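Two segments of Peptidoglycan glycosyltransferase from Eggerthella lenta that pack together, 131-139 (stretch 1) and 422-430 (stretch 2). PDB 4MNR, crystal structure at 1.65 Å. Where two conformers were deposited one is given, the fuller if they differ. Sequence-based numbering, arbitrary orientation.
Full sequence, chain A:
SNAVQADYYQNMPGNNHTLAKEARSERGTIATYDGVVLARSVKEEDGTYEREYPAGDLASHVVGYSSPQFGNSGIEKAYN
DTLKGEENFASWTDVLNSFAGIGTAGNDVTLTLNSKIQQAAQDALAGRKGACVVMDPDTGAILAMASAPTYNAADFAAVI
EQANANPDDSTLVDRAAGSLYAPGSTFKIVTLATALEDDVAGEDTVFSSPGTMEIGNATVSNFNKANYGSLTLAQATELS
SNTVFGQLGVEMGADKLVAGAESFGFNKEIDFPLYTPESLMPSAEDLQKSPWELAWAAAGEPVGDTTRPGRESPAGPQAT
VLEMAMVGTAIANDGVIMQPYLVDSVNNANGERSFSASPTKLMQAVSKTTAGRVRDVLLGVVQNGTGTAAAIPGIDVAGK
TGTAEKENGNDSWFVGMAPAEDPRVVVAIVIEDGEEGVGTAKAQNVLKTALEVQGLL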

# COMPACT_ATOMS: atom_id res chain seq x y z
N ALA A 131 -2.86 6.59 -4.65
CA ALA A 131 -1.68 6.57 -3.81
C ALA A 131 -0.70 5.53 -4.26
O ALA A 131 -1.07 4.55 -4.92
CB ALA A 131 -2.08 6.30 -2.36
N CYS A 132 0.56 5.73 -3.88
CA CYS A 132 1.62 4.79 -4.24
C CYS A 132 2.62 4.68 -3.10
O CYS A 132 3.04 5.69 -2.54
CB CYS A 132 2.30 5.27 -5.51
SG CYS A 132 3.67 4.21 -6.04
N VAL A 133 2.99 3.44 -2.74
CA VAL A 133 4.01 3.21 -1.73
C VAL A 133 5.08 2.29 -2.32
O VAL A 133 4.75 1.30 -2.97
CB VAL A 133 3.41 2.54 -0.47
CG1 VAL A 133 4.52 2.12 0.51
CG2 VAL A 133 2.40 3.47 0.22
N VAL A 134 6.35 2.64 -2.14
CA VAL A 134 7.46 1.81 -2.60
C VAL A 134 8.27 1.49 -1.36
O VAL A 134 8.60 2.39 -0.58
CB VAL A 134 8.37 2.56 -3.59
CG1 VAL A 134 9.51 1.68 -4.04
CG2 VAL A 134 7.57 3.03 -4.82
N MSE A 135 8.60 0.22 -1.18
CA MSE A 135 9.30 -0.24 0.01
C MSE A 135 10.50 -1.09 -0.36
O MSE A 135 10.55 -1.70 -1.44
CB MSE A 135 8.37 -1.09 0.88
CG MSE A 135 7.09 -0.40 1.28
SE MSE A 135 6.17 -1.33 2.73
CE MSE A 135 7.30 -0.69 4.15
N ASP A 136 11.47 -1.13 0.55
CA ASP A 136 12.55 -2.13 0.47
C ASP A 136 12.09 -3.31 1.30
O ASP A 136 11.95 -3.20 2.52
CB ASP A 136 13.85 -1.57 1.04
CG ASP A 136 15.00 -2.58 1.00
OD1 ASP A 136 14.76 -3.79 0.77
OD2 ASP A 136 16.17 -2.17 1.20
N PRO A 137 11.85 -4.46 0.66
CA PRO A 137 11.26 -5.58 1.40
C PRO A 137 12.21 -6.18 2.43
O PRO A 137 11.78 -6.89 3.33
CB PRO A 137 10.94 -6.61 0.31
CG PRO A 137 11.88 -6.27 -0.80
CD PRO A 137 12.08 -4.78 -0.76
N ASP A 138 13.50 -5.89 2.31
CA ASP A 138 14.48 -6.50 3.20
C ASP A 138 14.60 -5.74 4.53
O ASP A 138 15.08 -6.30 5.52
CB ASP A 138 15.84 -6.63 2.51
CG ASP A 138 15.83 -7.67 1.40
OD1 ASP A 138 15.31 -8.79 1.63
OD2 ASP A 138 16.34 -7.38 0.30
N THR A 139 14.16 -4.48 4.55
CA THR A 139 14.30 -3.66 5.75
C THR A 139 13.01 -3.07 6.27
O THR A 139 12.94 -2.75 7.46
CB THR A 139 15.20 -2.43 5.52
OG1 THR A 139 14.63 -1.63 4.48
CG2 THR A 139 16.62 -2.84 5.13
N ASP A 422 14.76 -12.50 -6.23
CA ASP A 422 15.22 -11.99 -4.94
C ASP A 422 14.98 -10.48 -4.93
O ASP A 422 15.89 -9.69 -5.21
CB ASP A 422 16.71 -12.31 -4.74
CG ASP A 422 17.26 -11.79 -3.42
OD1 ASP A 422 18.50 -11.67 -3.31
OD2 ASP A 422 16.47 -11.50 -2.49
N PRO A 423 13.74 -10.07 -4.63
CA PRO A 423 13.37 -8.67 -4.88
C PRO A 423 14.11 -7.63 -4.05
O PRO A 423 14.44 -7.88 -2.89
CB PRO A 423 11.87 -8.64 -4.55
CG PRO A 423 11.43 -10.06 -4.79
CD PRO A 423 12.57 -10.91 -4.33
N ARG A 424 14.37 -6.48 -4.68
CA ARG A 424 15.01 -5.35 -4.02
C ARG A 424 14.03 -4.21 -3.82
O ARG A 424 14.35 -3.22 -3.14
CB ARG A 424 16.19 -4.86 -4.87
CG ARG A 424 17.31 -5.88 -5.04
CD ARG A 424 18.02 -6.10 -3.73
NE ARG A 424 19.06 -7.12 -3.85
CZ ARG A 424 18.92 -8.38 -3.44
NH1 ARG A 424 17.79 -8.77 -2.88
NH2 ARG A 424 19.93 -9.24 -3.59
N VAL A 425 12.85 -4.32 -4.42
CA VAL A 425 11.84 -3.28 -4.33
C VAL A 425 10.45 -3.88 -4.46
O VAL A 425 10.25 -4.84 -5.20
CB VAL A 425 12.05 -2.18 -5.41
CG1 VAL A 425 11.96 -2.76 -6.80
CG2 VAL A 425 11.05 -1.08 -5.24
N VAL A 426 9.50 -3.33 -3.69
CA VAL A 426 8.09 -3.67 -3.80
C VAL A 426 7.31 -2.38 -4.05
O VAL A 426 7.60 -1.35 -3.44
CB VAL A 426 7.57 -4.37 -2.50
CG1 VAL A 426 6.03 -4.42 -2.45
CG2 VAL A 426 8.15 -5.76 -2.40
N VAL A 427 6.35 -2.40 -4.97
CA VAL A 427 5.50 -1.23 -5.21
C VAL A 427 4.02 -1.60 -5.09
O VAL A 427 3.59 -2.62 -5.61
CB VAL A 427 5.75 -0.61 -6.60
CG1 VAL A 427 4.87 0.63 -6.79
CG2 VAL A 427 7.21 -0.24 -6.79
N ALA A 428 3.24 -0.76 -4.39
CA ALA A 428 1.78 -0.90 -4.33
C ALA A 428 1.21 0.42 -4.81
O ALA A 428 1.64 1.49 -4.38
CB ALA A 428 1.31 -1.18 -2.90
N ILE A 429 0.24 0.36 -5.72
CA ILE A 429 -0.34 1.58 -6.26
C ILE A 429 -1.83 1.36 -6.45
O ILE A 429 -2.26 0.27 -6.86
CB ILE A 429 0.34 2.00 -7.59
CG1 ILE A 429 -0.25 3.30 -8.13
CG2 ILE A 429 0.22 0.92 -8.63
CD1 ILE A 429 0.63 3.94 -9.24
N VAL A 430 -2.62 2.37 -6.11
CA VAL A 430 -4.04 2.35 -6.46
C VAL A 430 -4.37 3.63 -7.21
O VAL A 430 -3.96 4.73 -6.82
CB VAL A 430 -4.98 2.19 -5.22
CG1 VAL A 430 -4.75 3.33 -4.22
CG2 VAL A 430 -6.45 2.12 -5.69

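Touching residues of the two stretches lie at least 285 apart in sequence, and the stretches pair as neighbouring antiparallel strands. Their N-to-C directions make an angle of 169°, and the strand axes approach to 4.7 Å. The contact buries 610 Å², both sides summed.

Six backbone hydrogen bonds hold the strands together, two at each of three residue pairs. A131 N donates to V430 O at 3.1 Å, and V430 N returns a bond to A131 O at 2.9 Å. V133 N to A428 O and A428 N to V133 O are both 2.9 Å. M135 N to V426 O is 2.9 Å, and V426 N to M135 O is 3.0 Å. The N-H...O angles run from 157° to 171°, so the bonds are close to straight. The register is regular, with no bulge along these pairs.

Between the hydrogen-bonded pairs lie C132 with I429 and V134 with V427. Here the CA atoms come closer, at 4.3 Å for C132 CA to I429 CA and 4.5 Å for V134 CA to V427 CA. Five of the carbonyls that accept N-H bonds, those of A131, V133, M135, V426 and A428, also receive a CA-H...O contact between the stretches. C132 CA lies 3.3 Å from A428 O, and V134 CA lies 3.3 Å from V426 O. From the other strand, I429 CA is 3.3 Å from A131 O. These contacts supplement the N-H bonds.

Beyond the paired strands the polar contacts become looser. D138 OD2 and R424 NH1 form a long salt bridge of 3.8 Å. The oxygen lies well out of the guanidinium plane and no N-H points at it, so the attraction is between charges only. The guanidinium is more closely engaged within its own stretch: R424 NH2 donates to D422 OD1 at 2.8 Å as part of a salt bridge, and R424 NH1 makes a weak bond to D422 OD2 at 3.1 Å. In the other stretch, D138 N donates to D136 OD1 at 2.9 Å. This bond ties the aspartate side chain to the backbone of the turn. The turn also has a backbone bond from T139 N to D136 O, at 3.3 Å.

Side chains alternate between the two faces of the sheet. C132, V134, V427 and I429 share one face. There V134 CG2 meets V427 CG2 at 3.8 Å, and C132 CB lies 4.2 Å from I429 CG1. Diagonal packing is at least as close: C132 SG is 3.8 Å from V427 CG1, and V134 CG1 reaches V425 CG2 at 3.4 Å.

A131, V133, M135, V426, A428 and V430 occupy the other face. Cross-strand side-chain packing is looser here, with A131 CB 4.4 Å from V430 CG1. M135 is a selenomethionine, and the end of its side chain leads away from the other stretch. Two residues further on, P137 points its CA-to-CB bond toward stretch 2. Its CB packs on V426 CG2 at 4.0 Å, while its CG lies 4.4 Å from P423 CB. The proline thus extends the apolar contact past the last hydrogen-bonded pair.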